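Local coordinates for DNA repair protein RecO (Deinococcus radiodurans, PDB 1U5K), which is probably involved in DNA repair and in recombination by the RecF pathway, and binds a zinc ion, at residues A[11-15]-A[50-56]; A[141-147]-A[221-226]; A[150-156]-A[170-176]. All coordinates share one frame; numbering follows the deposited sequence.

Contact 1: A[11-15]-A[50-56]; sequences IVIRR and LNLFHHV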
# COMPACT_ATOMS: atom_id res chain seq x y z
N ILE A 11 -12.61 -16.76 -7.04
CA ILE A 11 -12.91 -15.82 -5.98
C ILE A 11 -12.35 -14.44 -6.32
O ILE A 11 -11.16 -14.30 -6.60
CB ILE A 11 -12.27 -16.36 -4.69
CG1 ILE A 11 -12.97 -17.67 -4.30
CG2 ILE A 11 -12.54 -15.34 -3.59
CD1 ILE A 11 -12.31 -18.43 -3.21
N VAL A 12 -13.21 -13.45 -6.17
CA VAL A 12 -12.89 -12.06 -6.43
C VAL A 12 -12.02 -11.59 -5.29
O VAL A 12 -12.42 -11.66 -4.14
CB VAL A 12 -14.15 -11.18 -6.46
CG1 VAL A 12 -13.82 -9.72 -6.71
CG2 VAL A 12 -15.09 -11.65 -7.52
N ILE A 13 -10.81 -11.15 -5.60
CA ILE A 13 -9.87 -10.63 -4.62
C ILE A 13 -9.64 -9.12 -4.68
O ILE A 13 -9.10 -8.54 -3.73
CB ILE A 13 -8.55 -11.41 -4.61
CG1 ILE A 13 -7.80 -11.29 -5.93
CG2 ILE A 13 -8.83 -12.84 -4.21
CD1 ILE A 13 -6.30 -11.49 -5.83
N ARG A 14 -10.05 -8.49 -5.78
CA ARG A 14 -9.95 -7.04 -5.93
C ARG A 14 -11.01 -6.59 -6.93
O ARG A 14 -11.25 -7.25 -7.94
CB ARG A 14 -8.56 -6.60 -6.41
CG ARG A 14 -8.22 -5.18 -6.00
CD ARG A 14 -6.78 -4.72 -6.28
NE ARG A 14 -5.78 -5.54 -5.59
CZ ARG A 14 -5.05 -6.49 -6.17
NH1 ARG A 14 -5.13 -6.73 -7.47
NH2 ARG A 14 -4.19 -7.19 -5.45
N ARG A 15 -11.61 -5.44 -6.64
CA ARG A 15 -12.64 -4.80 -7.46
C ARG A 15 -12.26 -3.33 -7.60
O ARG A 15 -12.02 -2.66 -6.59
CB ARG A 15 -14.00 -4.97 -6.80
CG ARG A 15 -15.11 -4.08 -7.31
CD ARG A 15 -16.42 -4.25 -6.54
NE ARG A 15 -17.41 -3.28 -7.00
CZ ARG A 15 -18.47 -3.58 -7.73
NH1 ARG A 15 -18.69 -4.83 -8.09
NH2 ARG A 15 -19.33 -2.64 -8.09
N LEU A 50 -19.91 -9.41 -8.62
CA LEU A 50 -18.46 -9.27 -8.66
C LEU A 50 -17.89 -8.53 -7.45
O LEU A 50 -17.16 -7.55 -7.59
CB LEU A 50 -18.05 -8.62 -9.98
CG LEU A 50 -18.25 -9.42 -11.27
CD1 LEU A 50 -17.85 -8.55 -12.45
CD2 LEU A 50 -17.46 -10.71 -11.32
N ASN A 51 -18.26 -8.92 -6.23
CA ASN A 51 -17.73 -8.23 -5.06
C ASN A 51 -16.72 -9.10 -4.32
O ASN A 51 -16.69 -10.31 -4.51
CB ASN A 51 -18.85 -7.79 -4.12
CG ASN A 51 -19.46 -6.47 -4.54
OD1 ASN A 51 -18.88 -5.39 -4.31
ND2 ASN A 51 -20.61 -6.56 -5.18
N LEU A 52 -15.91 -8.44 -3.50
CA LEU A 52 -14.82 -9.12 -2.82
C LEU A 52 -15.31 -10.36 -2.11
O LEU A 52 -16.35 -10.34 -1.44
CB LEU A 52 -14.12 -8.25 -1.79
CG LEU A 52 -12.98 -7.36 -2.27
CD1 LEU A 52 -12.28 -6.70 -1.09
CD2 LEU A 52 -12.02 -8.16 -3.08
N PHE A 53 -14.53 -11.42 -2.31
CA PHE A 53 -14.68 -12.66 -1.58
C PHE A 53 -15.80 -13.55 -2.12
O PHE A 53 -15.97 -14.67 -1.66
CB PHE A 53 -14.77 -12.44 -0.06
CG PHE A 53 -13.79 -11.42 0.48
CD1 PHE A 53 -14.21 -10.41 1.32
CD2 PHE A 53 -12.47 -11.39 0.06
CE1 PHE A 53 -13.33 -9.44 1.81
CE2 PHE A 53 -11.60 -10.43 0.52
CZ PHE A 53 -12.01 -9.45 1.40
N HIS A 54 -16.52 -13.11 -3.14
CA HIS A 54 -17.50 -13.98 -3.77
C HIS A 54 -16.82 -15.01 -4.66
O HIS A 54 -15.84 -14.69 -5.34
CB HIS A 54 -18.45 -13.13 -4.63
CG HIS A 54 -19.47 -12.36 -3.85
ND1 HIS A 54 -20.40 -11.56 -4.47
CD2 HIS A 54 -19.75 -12.31 -2.52
CE1 HIS A 54 -21.19 -11.02 -3.55
NE2 HIS A 54 -20.84 -11.49 -2.37
N HIS A 55 -17.32 -16.24 -4.64
CA HIS A 55 -16.91 -17.27 -5.59
C HIS A 55 -17.89 -17.12 -6.75
O HIS A 55 -19.10 -17.29 -6.56
CB HIS A 55 -16.97 -18.68 -4.97
CG HIS A 55 -16.34 -19.76 -5.80
ND1 HIS A 55 -15.60 -20.78 -5.25
CD2 HIS A 55 -16.29 -19.95 -7.14
CE1 HIS A 55 -15.14 -21.57 -6.20
NE2 HIS A 55 -15.53 -21.08 -7.37
N VAL A 56 -17.38 -16.73 -7.92
CA VAL A 56 -18.20 -16.51 -9.10
C VAL A 56 -17.81 -17.42 -10.25
O VAL A 56 -16.66 -17.84 -10.37
CB VAL A 56 -18.16 -15.05 -9.56
CG1 VAL A 56 -18.67 -14.15 -8.45
CG2 VAL A 56 -16.75 -14.65 -10.02

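Contact 2: A[141-147]-A[221-226]; sequences LGLAGVI and FVTVQV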
# COMPACT_ATOMS: atom_id res chain seq x y z
N LEU A 141 3.12 -20.58 1.72
CA LEU A 141 4.54 -20.55 1.38
C LEU A 141 5.04 -21.84 0.73
O LEU A 141 5.92 -21.79 -0.15
CB LEU A 141 5.40 -20.25 2.60
CG LEU A 141 5.11 -18.99 3.43
CD1 LEU A 141 5.99 -18.92 4.67
CD2 LEU A 141 5.37 -17.79 2.55
N GLY A 142 4.52 -22.98 1.16
CA GLY A 142 4.87 -24.26 0.58
C GLY A 142 4.43 -24.48 -0.85
O GLY A 142 4.93 -25.40 -1.49
N LEU A 143 3.50 -23.68 -1.36
CA LEU A 143 3.02 -23.88 -2.72
C LEU A 143 3.56 -22.87 -3.71
O LEU A 143 3.31 -22.94 -4.91
CB LEU A 143 1.50 -23.82 -2.73
CG LEU A 143 0.78 -24.82 -1.83
CD1 LEU A 143 -0.71 -24.52 -1.80
CD2 LEU A 143 1.04 -26.23 -2.30
N ALA A 144 4.35 -21.92 -3.21
CA ALA A 144 4.75 -20.77 -4.00
C ALA A 144 6.22 -20.95 -4.35
O ALA A 144 6.81 -21.98 -4.05
CB ALA A 144 4.46 -19.50 -3.19
N GLY A 145 6.79 -19.91 -4.96
CA GLY A 145 8.16 -19.86 -5.46
C GLY A 145 9.30 -19.63 -4.48
O GLY A 145 10.46 -19.93 -4.79
N VAL A 146 9.00 -19.04 -3.33
CA VAL A 146 9.92 -18.99 -2.20
C VAL A 146 10.38 -20.37 -1.72
O VAL A 146 9.70 -21.38 -2.00
CB VAL A 146 9.27 -18.26 -1.01
CG1 VAL A 146 8.78 -16.90 -1.45
CG2 VAL A 146 8.11 -19.08 -0.45
N ILE A 147 11.50 -20.36 -1.01
CA ILE A 147 12.13 -21.54 -0.42
C ILE A 147 12.31 -21.41 1.09
O ILE A 147 13.26 -20.80 1.60
CB ILE A 147 13.49 -21.87 -1.06
CG1 ILE A 147 13.35 -22.03 -2.57
CG2 ILE A 147 14.14 -23.08 -0.38
CD1 ILE A 147 13.42 -23.48 -3.05
N PHE A 221 10.56 -12.47 5.55
CA PHE A 221 10.81 -13.57 4.63
C PHE A 221 10.21 -13.31 3.25
O PHE A 221 10.92 -13.44 2.26
CB PHE A 221 10.28 -14.88 5.21
CG PHE A 221 10.51 -16.08 4.35
CD1 PHE A 221 11.77 -16.62 4.20
CD2 PHE A 221 9.48 -16.65 3.65
CE1 PHE A 221 11.98 -17.75 3.41
CE2 PHE A 221 9.69 -17.77 2.85
CZ PHE A 221 10.94 -18.31 2.74
N VAL A 222 8.93 -12.96 3.19
CA VAL A 222 8.24 -12.80 1.91
C VAL A 222 8.84 -11.64 1.09
O VAL A 222 9.06 -11.75 -0.11
CB VAL A 222 6.71 -12.71 2.05
CG1 VAL A 222 6.06 -12.28 0.75
CG2 VAL A 222 6.11 -14.03 2.51
N THR A 223 9.10 -10.52 1.76
CA THR A 223 9.66 -9.33 1.16
C THR A 223 11.09 -9.59 0.69
O THR A 223 11.45 -9.08 -0.36
CB THR A 223 9.63 -8.17 2.18
OG1 THR A 223 8.27 -7.76 2.39
CG2 THR A 223 10.22 -6.91 1.55
N VAL A 224 11.90 -10.37 1.40
CA VAL A 224 13.23 -10.70 0.91
C VAL A 224 13.16 -11.69 -0.26
O VAL A 224 13.89 -11.54 -1.22
CB VAL A 224 14.15 -11.21 2.02
CG1 VAL A 224 15.46 -11.79 1.46
CG2 VAL A 224 14.40 -10.08 2.99
N GLN A 225 12.28 -12.68 -0.20
CA GLN A 225 12.25 -13.75 -1.18
C GLN A 225 11.52 -13.38 -2.47
O GLN A 225 11.88 -13.87 -3.54
CB GLN A 225 11.57 -14.99 -0.61
CG GLN A 225 12.27 -15.70 0.55
CD GLN A 225 13.28 -16.71 0.06
OE1 GLN A 225 12.95 -17.57 -0.76
NE2 GLN A 225 14.52 -16.59 0.54
N VAL A 226 10.50 -12.54 -2.37
CA VAL A 226 9.61 -12.30 -3.51
C VAL A 226 9.73 -10.84 -3.89
O VAL A 226 9.64 -9.98 -3.02
CB VAL A 226 8.13 -12.57 -3.19
CG1 VAL A 226 7.22 -12.25 -4.36
CG2 VAL A 226 7.95 -14.00 -2.77

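Contact 3: A[150-156]-A[170-176]; sequences TARCARC and QLLCSKC. With ZN (zinc ion), chain C.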
# COMPACT_ATOMS: atom_id res chain seq x y z
N THR A 150 14.27 -23.80 7.51
CA THR A 150 14.37 -23.74 8.97
C THR A 150 15.29 -24.76 9.65
O THR A 150 15.52 -24.70 10.85
CB THR A 150 12.96 -23.87 9.59
OG1 THR A 150 12.27 -25.00 9.04
CG2 THR A 150 12.09 -22.69 9.20
N ALA A 151 15.90 -25.67 8.89
CA ALA A 151 16.76 -26.71 9.43
C ALA A 151 18.18 -26.23 9.74
O ALA A 151 18.84 -26.83 10.58
CB ALA A 151 16.81 -27.91 8.49
N ARG A 152 18.64 -25.16 9.11
CA ARG A 152 20.00 -24.66 9.31
C ARG A 152 20.08 -23.14 9.44
O ARG A 152 19.30 -22.41 8.84
CB ARG A 152 20.88 -25.12 8.16
CG ARG A 152 21.02 -26.63 8.02
CD ARG A 152 21.97 -26.99 6.89
NE ARG A 152 22.43 -28.38 6.86
CZ ARG A 152 23.34 -28.95 7.66
NH1 ARG A 152 23.94 -28.31 8.66
NH2 ARG A 152 23.61 -30.23 7.46
N CYS A 153 21.02 -22.66 10.25
CA CYS A 153 21.24 -21.23 10.40
C CYS A 153 21.46 -20.62 9.02
O CYS A 153 22.25 -21.14 8.22
CB CYS A 153 22.44 -20.96 11.31
SG CYS A 153 23.02 -19.26 11.35
N ALA A 154 20.77 -19.52 8.76
CA ALA A 154 20.82 -18.88 7.46
C ALA A 154 22.20 -18.29 7.18
O ALA A 154 22.53 -18.00 6.03
CB ALA A 154 19.77 -17.79 7.38
N ARG A 155 23.03 -18.10 8.21
CA ARG A 155 24.35 -17.52 7.99
C ARG A 155 25.45 -18.58 7.92
O ARG A 155 26.13 -18.67 6.91
CB ARG A 155 24.63 -16.47 9.07
CG ARG A 155 26.00 -15.83 9.03
CD ARG A 155 26.10 -14.56 9.83
NE ARG A 155 27.38 -13.85 9.81
CZ ARG A 155 28.37 -14.03 10.69
NH1 ARG A 155 28.27 -14.97 11.61
NH2 ARG A 155 29.46 -13.27 10.67
N CYS A 156 25.64 -19.36 8.97
CA CYS A 156 26.74 -20.32 9.03
C CYS A 156 26.36 -21.77 8.73
O CYS A 156 27.24 -22.61 8.57
CB CYS A 156 27.38 -20.29 10.41
SG CYS A 156 26.44 -21.10 11.71
N GLN A 170 14.66 -15.80 7.95
CA GLN A 170 14.77 -17.23 8.20
C GLN A 170 15.04 -17.40 9.69
O GLN A 170 14.42 -16.70 10.49
CB GLN A 170 15.87 -17.78 7.28
CG GLN A 170 15.49 -17.68 5.83
CD GLN A 170 16.44 -18.26 4.80
OE1 GLN A 170 16.12 -18.19 3.63
NE2 GLN A 170 17.54 -18.87 5.20
N LEU A 171 16.02 -18.23 10.08
CA LEU A 171 16.45 -18.38 11.46
C LEU A 171 17.98 -18.42 11.59
O LEU A 171 18.67 -18.88 10.68
CB LEU A 171 15.89 -19.68 12.02
CG LEU A 171 14.36 -19.85 12.02
CD1 LEU A 171 14.08 -21.30 12.32
CD2 LEU A 171 13.71 -18.95 13.04
N LEU A 172 18.51 -17.94 12.71
CA LEU A 172 19.94 -17.89 13.00
C LEU A 172 20.25 -18.72 14.23
O LEU A 172 19.41 -18.85 15.13
CB LEU A 172 20.40 -16.45 13.27
CG LEU A 172 20.30 -15.53 12.07
CD1 LEU A 172 20.57 -14.09 12.49
CD2 LEU A 172 21.16 -16.02 10.93
N CYS A 173 21.47 -19.26 14.30
CA CYS A 173 21.93 -19.95 15.51
C CYS A 173 22.33 -18.95 16.58
O CYS A 173 22.48 -17.74 16.33
CB CYS A 173 23.10 -20.90 15.22
SG CYS A 173 24.66 -20.07 14.87
N SER A 174 22.55 -19.47 17.79
CA SER A 174 22.89 -18.65 18.95
C SER A 174 24.19 -17.87 18.73
O SER A 174 24.33 -16.77 19.25
CB SER A 174 22.95 -19.51 20.22
OG SER A 174 24.08 -20.37 20.21
N LYS A 175 25.09 -18.38 17.90
CA LYS A 175 26.34 -17.69 17.64
C LYS A 175 26.21 -16.57 16.62
O LYS A 175 26.90 -15.56 16.75
CB LYS A 175 27.42 -18.69 17.20
CG LYS A 175 27.78 -19.75 18.23
CD LYS A 175 28.58 -19.29 19.44
CE LYS A 175 29.16 -20.48 20.23
NZ LYS A 175 30.61 -20.78 19.88
N CYS A 176 25.31 -16.68 15.64
CA CYS A 176 25.16 -15.66 14.61
C CYS A 176 24.15 -14.60 15.03
O CYS A 176 24.15 -13.50 14.50
CB CYS A 176 24.75 -16.33 13.30
SG CYS A 176 26.06 -17.34 12.55
ZN ZN C . 25.07 -19.53 12.64
O HOH W 1 17.20 -20.61 8.48

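Contact 1: A[11-15]-A[50-56]
V12 is joined to the turn at 51-54 by two backbone hydrogen bonds: V12 N donates to H54 O at 3.0 Å, and F53 N returns a bond to V12 O at 2.8 Å. Inside the type II turn, H54 N bonds N51 O; just after it I11 and H55 form a non-hydrogen-bonded antiparallel pair, where I11 CA lies 3.2 Å from H54 O in a CH...O contact.

Apolar contact comes from V12, whose beta-branch serves two neighbours. CB sits 3.3 Å from N51 O; CG1, anti to the backbone N (chi1 179°), turns to L52 CD2 at 4.3 Å and CG2 to V56 CG2 at 4.2 Å. On the opposite side of the strand I11 lies on the face that carries H55; its CG1 crosses H55 at about a right angle, 4.2 Å from H55 CB.

The polar contact belongs to R15, whose extended chain carries NH1 to L50 O at 3.2 Å. That oxygen lies in the guanidinium plane, yet the donor stands above the carbonyl plane. NH1 also bonds S47 O. N51 OD1 lies over one guanidinium face, while N51 ND2 bonds S48 O.

Strand 5-17, bulged at I13 and R14 against strand 23-29, thus meets strand 55-61 in RecO's N-terminal OB-fold.

Contact 2: A[141-147]-A[221-226]
V146 meets the last turn of helix 211-225 with both of its methyls, and this well-buried residue forms the tight part of the contact. Its CG1, anti to the carbonyl carbon (chi1 -54°), reaches Q225 CB at 3.5 Å; the still shorter approach to V226 CG2, 3.3 Å, is closer than usual for two methyl carbons and is doubtful in detail. That torsion leaves the other methyl, CG2, between the backbone N and the carbonyl carbon, where it comes within 3.9 Å of F221 CE2, approaching the ring obliquely. A small beta-branched residue suits this place, because its two short arms reach the ring and the helix end at once. Deeper in, L141 extends the apolar patch: its CD2 meets V222 CG2 at 3.8 Å, and L102 and F98 of helix 86-102 continue the hydrophobic layer around this pair.

The F221 ring is held from two further directions. Q225 CG of its own helix lies over one face, toward the rim, while I147 O comes to the edge, near the ring plane, 3.6 Å from F221 CZ.

Toward solvent the contact thins out. The exposed I147 sends the end of its side chain away from the helix and is joined to it mainly through its backbone. I147 N donates to Q225 OE1 at 3.2 Å in an almost straight bond (174°), although the nitrogen stands above the amide's carbonyl plane. The bend of the glutamine chain at chi2 (-86°) brings the amide oxygen across to the loop.

The chemistry is therefore divided: branched aliphatic groups and one aromatic ring make a buried, apolar inner side, whereas on the solvent side the amide of Q225 supplies an acceptor for a loop N-H, I147 N.

Contact 3: A[150-156]-A[170-176]
A four-cysteine zinc site, made of two CxxC pairs, joins these segments: C153 and C156 come from one, C173 and C176 from the other. Each SG lies 2.3 to 2.4 Å from the zinc ion, and cysteine suits the role because its soft thiolate binds zinc well.

Backbone bonds set the approach. A154 N donates to L171 O at 2.9 Å, nearly in line with the carbonyl, and a water bridges the neighbouring L171 N and R152 O. C153 SG, anti to its own nitrogen (chi1 169°), accepts three N-H groups: C173 N across the contact at 3.3 Å, and R155 N and C156 N in its own segment. C176 SG is met from outside by R155, whose extended chain brings NH1 to 3.4 Å with the sulfur in the guanidinium plane. L172 CD2 lies 3.8 Å from C153 SG, and L171 CD1 packs on T150 CB at 3.9 Å, away from the metal.

Four cysteines around one divalent ion would carry a formal net negative charge if all are deprotonated. The N-H donors and the arginine probably offset part of it, while the metal itself ties together two loops with little regular secondary structure.

Contact 1 lies in the N-terminal part of the protein, contacts 2 and 3 in the C-terminal part. The centres of contacts 1 and 2 are about 24 Å apart, on opposite sides of the chain's centre, and their nearest atoms about 13 Å. Contact 3, with the zinc ion, is farther still from contact 1, about 40 Å between centres. Contacts 2 and 3 touch, with centres about 18 Å apart: Q225 NE2 of contact 2 packs 3.8 Å from Q170 OE1 of contact 3. In sequence, both segments of contact 3 fall between 141-147 and 221-226, so the zinc-bearing part is an excursion between the loop after helix 129-141 and the end of helix 211-225, which contact 2 brings together.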